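PDB 5TI1: fumarylacetoacetate hydrolase from Burkholderia xenovorans, which probably catalyses the hydrolysis of fumarylacetoacetate to fumarate and acetoacetate, the last step of phenylalanine and tyrosine breakdown, using a bound divalent metal ion. Local coordinates for residues C220-G234 and H251-D265. Numbering follows the deposited sequence.
Sequences CRKLDIELETGFVIG and HIFGMVLLNDWSARD. With MG (magnesium ion), chain K; NA (sodium ion), chain L.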
loop_
_atom_site.group_PDB
_atom_site.type_symbol
_atom_site.label_atom_id
_atom_site.label_comp_id
_atom_site.label_asym_id
_atom_site.label_seq_id
_atom_site.Cartn_x
_atom_site.Cartn_y
_atom_site.Cartn_z
ATOM N N CYS B 220 -4.516 14.246 -19.148
ATOM C CA CYS B 220 -3.058 14.181 -19.131
ATOM C C CYS B 220 -2.468 14.298 -20.536
ATOM O O CYS B 220 -2.899 13.610 -21.464
ATOM C CB CYS B 220 -2.646 12.856 -18.489
ATOM S SG CYS B 220 -1.024 12.319 -18.906
ATOM N N ARG B 221 -1.482 15.184 -20.694
ATOM C CA ARG B 221 -0.801 15.382 -21.969
ATOM C C ARG B 221 0.606 14.794 -22.013
ATOM O O ARG B 221 1.267 14.897 -23.049
ATOM C CB ARG B 221 -0.720 16.877 -22.315
ATOM C CG ARG B 221 -2.064 17.566 -22.522
ATOM C CD ARG B 221 -1.889 19.072 -22.629
ATOM N NE ARG B 221 -3.149 19.785 -22.450
ATOM C CZ ARG B 221 -3.276 21.110 -22.451
ATOM N NH1 ARG B 221 -2.211 21.886 -22.624
ATOM N NH2 ARG B 221 -4.470 21.662 -22.278
ATOM N N LYS B 222 1.092 14.194 -20.924
ATOM C CA LYS B 222 2.444 13.632 -20.876
ATOM C C LYS B 222 2.375 12.247 -20.227
ATOM O O LYS B 222 2.911 12.009 -19.142
ATOM C CB LYS B 222 3.401 14.552 -20.126
ATOM C CG LYS B 222 3.738 15.822 -20.873
ATOM C CD LYS B 222 4.973 16.477 -20.275
ATOM C CE LYS B 222 5.336 17.743 -21.012
ATOM N NZ LYS B 222 6.564 18.318 -20.419
ATOM N N LEU B 223 1.701 11.331 -20.909
ATOM C CA LEU B 223 1.579 9.960 -20.444
ATOM C C LEU B 223 2.815 9.167 -20.846
ATOM O O LEU B 223 3.201 9.146 -22.024
ATOM C CB LEU B 223 0.319 9.327 -21.026
ATOM C CG LEU B 223 -0.007 7.913 -20.574
ATOM C CD1 LEU B 223 -0.244 7.886 -19.038
ATOM C CD2 LEU B 223 -1.199 7.408 -21.361
ATOM N N ASP B 224 3.437 8.508 -19.873
ATOM C CA ASP B 224 4.733 7.894 -20.104
ATOM C C ASP B 224 4.763 6.511 -19.468
ATOM O O ASP B 224 3.959 6.186 -18.587
ATOM C CB ASP B 224 5.860 8.787 -19.554
ATOM C CG ASP B 224 7.219 8.475 -20.167
ATOM O OD1 ASP B 224 7.306 7.543 -20.993
ATOM O OD2 ASP B 224 8.202 9.168 -19.828
ATOM N N ILE B 225 5.691 5.689 -19.953
ATOM C CA ILE B 225 6.027 4.426 -19.303
ATOM C C ILE B 225 7.113 4.674 -18.274
ATOM O O ILE B 225 7.761 5.728 -18.272
ATOM C CB ILE B 225 6.527 3.370 -20.305
ATOM C CG1 ILE B 225 7.946 3.734 -20.757
ATOM C CG2 ILE B 225 5.565 3.230 -21.474
ATOM C CD1 ILE B 225 8.584 2.726 -21.663
ATOM N N GLU B 226 7.343 3.688 -17.415
ATOM C CA GLU B 226 8.598 3.573 -16.682
ATOM C C GLU B 226 8.987 2.109 -16.737
ATOM O O GLU B 226 8.327 1.266 -16.115
ATOM C CB GLU B 226 8.485 4.075 -15.240
ATOM C CG GLU B 226 8.183 5.567 -15.164
ATOM C CD GLU B 226 8.689 6.220 -13.893
ATOM O OE1 GLU B 226 9.044 7.416 -13.936
ATOM O OE2 GLU B 226 8.731 5.538 -12.859
ATOM N N LEU B 227 10.019 1.811 -17.531
ATOM C CA LEU B 227 10.535 0.455 -17.654
ATOM C C LEU B 227 11.228 0.069 -16.358
ATOM O O LEU B 227 12.190 0.728 -15.947
ATOM C CB LEU B 227 11.512 0.358 -18.825
ATOM C CG LEU B 227 12.431 -0.870 -18.790
ATOM C CD1 LEU B 227 11.651 -2.135 -19.058
ATOM C CD2 LEU B 227 13.536 -0.722 -19.821
ATOM N N GLU B 228 10.735 -0.992 -15.717
ATOM C CA GLU B 228 11.266 -1.440 -14.437
ATOM C C GLU B 228 11.163 -2.954 -14.334
ATOM O O GLU B 228 10.483 -3.612 -15.123
ATOM C CB GLU B 228 10.501 -0.818 -13.262
ATOM C CG GLU B 228 10.374 0.691 -13.308
ATOM C CD GLU B 228 9.817 1.254 -12.028
ATOM O OE1 GLU B 228 9.300 2.390 -12.046
ATOM O OE2 GLU B 228 9.898 0.549 -11.007
ATOM N N THR B 229 11.829 -3.503 -13.327
ATOM C CA THR B 229 11.509 -4.832 -12.834
ATOM C C THR B 229 10.883 -4.716 -11.447
ATOM O O THR B 229 11.094 -3.743 -10.716
ATOM C CB THR B 229 12.748 -5.717 -12.742
ATOM O OG1 THR B 229 13.586 -5.201 -11.716
ATOM C CG2 THR B 229 13.525 -5.732 -14.079
ATOM N N GLY B 230 10.109 -5.727 -11.081
ATOM C CA GLY B 230 9.638 -5.809 -9.711
ATOM C C GLY B 230 10.035 -7.134 -9.110
ATOM O O GLY B 230 9.879 -8.175 -9.758
ATOM N N PHE B 231 10.572 -7.134 -7.897
ATOM C CA PHE B 231 10.792 -8.404 -7.231
ATOM C C PHE B 231 9.729 -8.624 -6.164
ATOM O O PHE B 231 9.135 -7.679 -5.642
ATOM C CB PHE B 231 12.208 -8.522 -6.651
ATOM C CG PHE B 231 12.574 -7.508 -5.586
ATOM C CD1 PHE B 231 12.446 -7.813 -4.234
ATOM C CD2 PHE B 231 13.151 -6.295 -5.930
ATOM C CE1 PHE B 231 12.855 -6.913 -3.250
ATOM C CE2 PHE B 231 13.564 -5.392 -4.943
ATOM C CZ PHE B 231 13.416 -5.707 -3.604
ATOM N N VAL B 232 9.464 -9.894 -5.882
ATOM C CA VAL B 232 8.338 -10.308 -5.057
ATOM C C VAL B 232 8.892 -10.948 -3.786
ATOM O O VAL B 232 9.768 -11.817 -3.854
ATOM C CB VAL B 232 7.420 -11.264 -5.839
ATOM C CG1 VAL B 232 6.404 -11.915 -4.933
ATOM C CG2 VAL B 232 6.712 -10.505 -6.994
ATOM N N ILE B 233 8.389 -10.499 -2.629
ATOM C CA ILE B 233 8.870 -10.980 -1.337
ATOM C C ILE B 233 8.416 -12.415 -1.128
ATOM O O ILE B 233 7.228 -12.731 -1.265
ATOM C CB ILE B 233 8.371 -10.074 -0.194
ATOM C CG1 ILE B 233 9.029 -8.698 -0.274
ATOM C CG2 ILE B 233 8.705 -10.696 1.174
ATOM C CD1 ILE B 233 10.566 -8.755 -0.192
ATOM N N GLY B 234 9.359 -13.288 -0.771
ATOM C CA GLY B 234 9.042 -14.673 -0.486
ATOM C C GLY B 234 9.025 -14.992 0.996
ATOM O O GLY B 234 8.392 -15.961 1.431
ATOM N N HIS B 251 15.114 -13.376 1.260
ATOM C CA HIS B 251 13.710 -13.016 1.395
ATOM C C HIS B 251 12.996 -12.850 0.060
ATOM O O HIS B 251 11.772 -12.705 0.055
ATOM C CB HIS B 251 13.569 -11.722 2.202
ATOM C CG HIS B 251 14.013 -11.850 3.629
ATOM N ND1 HIS B 251 13.151 -11.709 4.695
ATOM C CD2 HIS B 251 15.228 -12.117 4.163
ATOM C CE1 HIS B 251 13.816 -11.863 5.827
ATOM N NE2 HIS B 251 15.079 -12.116 5.530
ATOM N N ILE B 252 13.717 -12.890 -1.067
ATOM C CA ILE B 252 13.152 -12.586 -2.383
ATOM C C ILE B 252 12.784 -13.886 -3.092
ATOM O O ILE B 252 13.599 -14.813 -3.178
ATOM C CB ILE B 252 14.130 -11.756 -3.231
ATOM C CG1 ILE B 252 14.499 -10.463 -2.504
ATOM C CG2 ILE B 252 13.527 -11.459 -4.606
ATOM C CD1 ILE B 252 15.419 -9.566 -3.294
ATOM N N PHE B 253 11.564 -13.943 -3.628
ATOM C CA PHE B 253 11.079 -15.122 -4.337
ATOM C C PHE B 253 11.429 -15.088 -5.825
ATOM O O PHE B 253 11.935 -16.070 -6.373
ATOM C CB PHE B 253 9.559 -15.243 -4.151
ATOM C CG PHE B 253 8.925 -16.319 -4.986
ATOM C CD1 PHE B 253 9.244 -17.658 -4.774
ATOM C CD2 PHE B 253 7.994 -15.993 -5.976
ATOM C CE1 PHE B 253 8.658 -18.659 -5.538
ATOM C CE2 PHE B 253 7.400 -16.984 -6.752
ATOM C CZ PHE B 253 7.733 -18.324 -6.532
ATOM N N GLY B 254 11.148 -13.982 -6.493
ATOM C CA GLY B 254 11.374 -13.917 -7.919
ATOM C C GLY B 254 11.131 -12.520 -8.445
ATOM O O GLY B 254 10.990 -11.565 -7.677
ATOM N N MET B 255 11.044 -12.417 -9.777
ATOM C CA MET B 255 10.980 -11.125 -10.442
ATOM C C MET B 255 9.941 -11.155 -11.553
ATOM O O MET B 255 9.662 -12.207 -12.138
ATOM C CB MET B 255 12.343 -10.742 -11.022
ATOM C CG MET B 255 12.479 -9.295 -11.415
ATOM S SD MET B 255 14.125 -8.987 -12.073
ATOM C CE MET B 255 15.148 -9.351 -10.646
ATOM N N VAL B 256 9.370 -9.980 -11.828
ATOM C CA VAL B 256 8.483 -9.747 -12.956
ATOM C C VAL B 256 8.952 -8.480 -13.666
ATOM O O VAL B 256 9.769 -7.720 -13.150
ATOM C CB VAL B 256 7.010 -9.603 -12.526
ATOM C CG1 VAL B 256 6.498 -10.905 -11.924
ATOM C CG2 VAL B 256 6.859 -8.428 -11.559
ATOM N N LEU B 257 8.415 -8.256 -14.862
ATOM C CA LEU B 257 8.536 -6.959 -15.515
ATOM C C LEU B 257 7.450 -6.026 -14.991
ATOM O O LEU B 257 6.357 -6.464 -14.640
ATOM C CB LEU B 257 8.408 -7.101 -17.031
ATOM C CG LEU B 257 9.394 -8.078 -17.695
ATOM C CD1 LEU B 257 9.066 -8.268 -19.164
ATOM C CD2 LEU B 257 10.816 -7.600 -17.529
ATOM N N LEU B 258 7.753 -4.730 -14.950
ATOM C CA LEU B 258 6.884 -3.757 -14.289
ATOM C C LEU B 258 6.914 -2.452 -15.068
ATOM O O LEU B 258 7.981 -1.857 -15.251
ATOM C CB LEU B 258 7.314 -3.535 -12.828
ATOM C CG LEU B 258 6.379 -2.742 -11.893
ATOM C CD1 LEU B 258 6.644 -3.094 -10.405
ATOM C CD2 LEU B 258 6.507 -1.247 -12.097
ATOM N N ASN B 259 5.743 -2.012 -15.534
ATOM C CA ASN B 259 5.593 -0.729 -16.202
ATOM C C ASN B 259 4.830 0.192 -15.259
ATOM O O ASN B 259 3.611 0.051 -15.092
ATOM C CB ASN B 259 4.863 -0.872 -17.538
ATOM C CG ASN B 259 4.763 0.450 -18.289
ATOM O OD1 ASN B 259 5.213 1.491 -17.787
ATOM N ND2 ASN B 259 4.186 0.418 -19.506
ATOM N N ASP B 260 5.545 1.143 -14.660
ATOM C CA ASP B 260 4.941 2.109 -13.742
ATOM C C ASP B 260 4.458 3.307 -14.554
ATOM O O ASP B 260 5.129 4.338 -14.658
ATOM C CB ASP B 260 5.946 2.520 -12.667
ATOM C CG ASP B 260 5.406 3.597 -11.739
ATOM O OD1 ASP B 260 4.163 3.705 -11.604
ATOM O OD2 ASP B 260 6.227 4.349 -11.159
ATOM N N TRP B 261 3.270 3.154 -15.149
ATOM C CA TRP B 261 2.677 4.221 -15.946
ATOM C C TRP B 261 2.676 5.536 -15.175
ATOM O O TRP B 261 2.298 5.584 -14.001
ATOM C CB TRP B 261 1.247 3.858 -16.347
ATOM C CG TRP B 261 1.084 2.531 -17.032
ATOM C CD1 TRP B 261 0.744 1.340 -16.446
ATOM C CD2 TRP B 261 1.230 2.262 -18.434
ATOM N NE1 TRP B 261 0.684 0.345 -17.398
ATOM C CE2 TRP B 261 0.972 0.885 -18.626
ATOM C CE3 TRP B 261 1.554 3.046 -19.542
ATOM C CZ2 TRP B 261 1.009 0.282 -19.884
ATOM C CZ3 TRP B 261 1.604 2.443 -20.794
ATOM C CH2 TRP B 261 1.326 1.075 -20.955
ATOM N N SER B 262 3.099 6.606 -15.846
ATOM C CA SER B 262 3.279 7.907 -15.215
ATOM C C SER B 262 2.593 8.986 -16.035
ATOM O O SER B 262 2.760 9.036 -17.257
ATOM C CB SER B 262 4.764 8.240 -15.071
ATOM O OG SER B 262 5.376 7.394 -14.104
ATOM N N ALA B 263 1.839 9.855 -15.357
ATOM C CA ALA B 263 1.278 11.069 -15.951
ATOM C C ALA B 263 2.137 12.233 -15.469
ATOM O O ALA B 263 1.930 12.758 -14.370
ATOM C CB ALA B 263 -0.183 11.245 -15.556
ATOM N N ARG B 264 3.113 12.633 -16.288
ATOM C CA ARG B 264 4.182 13.486 -15.779
ATOM C C ARG B 264 3.732 14.915 -15.546
ATOM O O ARG B 264 4.259 15.574 -14.643
ATOM C CB ARG B 264 5.374 13.469 -16.726
ATOM C CG ARG B 264 5.882 12.080 -16.939
ATOM C CD ARG B 264 7.334 12.046 -17.303
ATOM N NE ARG B 264 7.763 10.659 -17.346
ATOM C CZ ARG B 264 8.119 9.958 -16.278
ATOM N NH1 ARG B 264 8.116 10.521 -15.066
ATOM N NH2 ARG B 264 8.477 8.691 -16.426
ATOM N N ASP B 265 2.777 15.414 -16.338
ATOM C CA ASP B 265 2.272 16.758 -16.078
ATOM C C ASP B 265 1.430 16.790 -14.809
ATOM O O ASP B 265 1.510 17.750 -14.035
ATOM C CB ASP B 265 1.490 17.303 -17.282
ATOM C CG ASP B 265 0.471 16.318 -17.849
ATOM O OD1 ASP B 265 0.409 15.158 -17.407
ATOM O OD2 ASP B 265 -0.274 16.719 -18.768
HETATM MG MG MG K . 8.598 4.272 -11.099
HETATM NA NA NA L . 1.911 3.728 -12.326
#
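Glu226, in a break just before strand 227-233, and Asp260, facing it on the neighbouring segment, converge with Glu228 on a magnesium ion: an interrupted antiparallel pair gathers acidic ligands round a metal. Glu226 OE2 and Glu228 OE1 each bind it at 2.2 Å and Asp260 OD2 at 2.4 Å, with Asp153 as the fourth protein ligand; Gly376 also holds the Glu228 carboxylate. The side chains of Glu226 and Asp260 run side by side, their carboxylate planes nearly perpendicular. Asp260 OD1 turns to a sodium ion 2.4 Å away, which Trp261 O also binds, so one carboxylate bridges two metals.

Arg264, extended from CG to NE, brings its guanidinium edge to two acids: NE meets Asp224 OD2, which also takes the N-H of Leu390, at 2.9 Å, and NH2 meets the anti lone pair of Glu226 OE1.

Backbone bonds join Gly230 with Val256 and Asp224 with Ser262. In the break between, Asp260 N still reaches Glu226 O, and Asn259 OD1 accepts Glu226 N at 3.1 Å. Farther along, Ile252 CD1 approaches the Phe231 ring obliquely, 3.6 Å from Phe231 CD1.

With Glu226 OE2 on magnesium and OE1 on Arg264, this second-shell cation probably orients the carboxylate and offsets some negative charge.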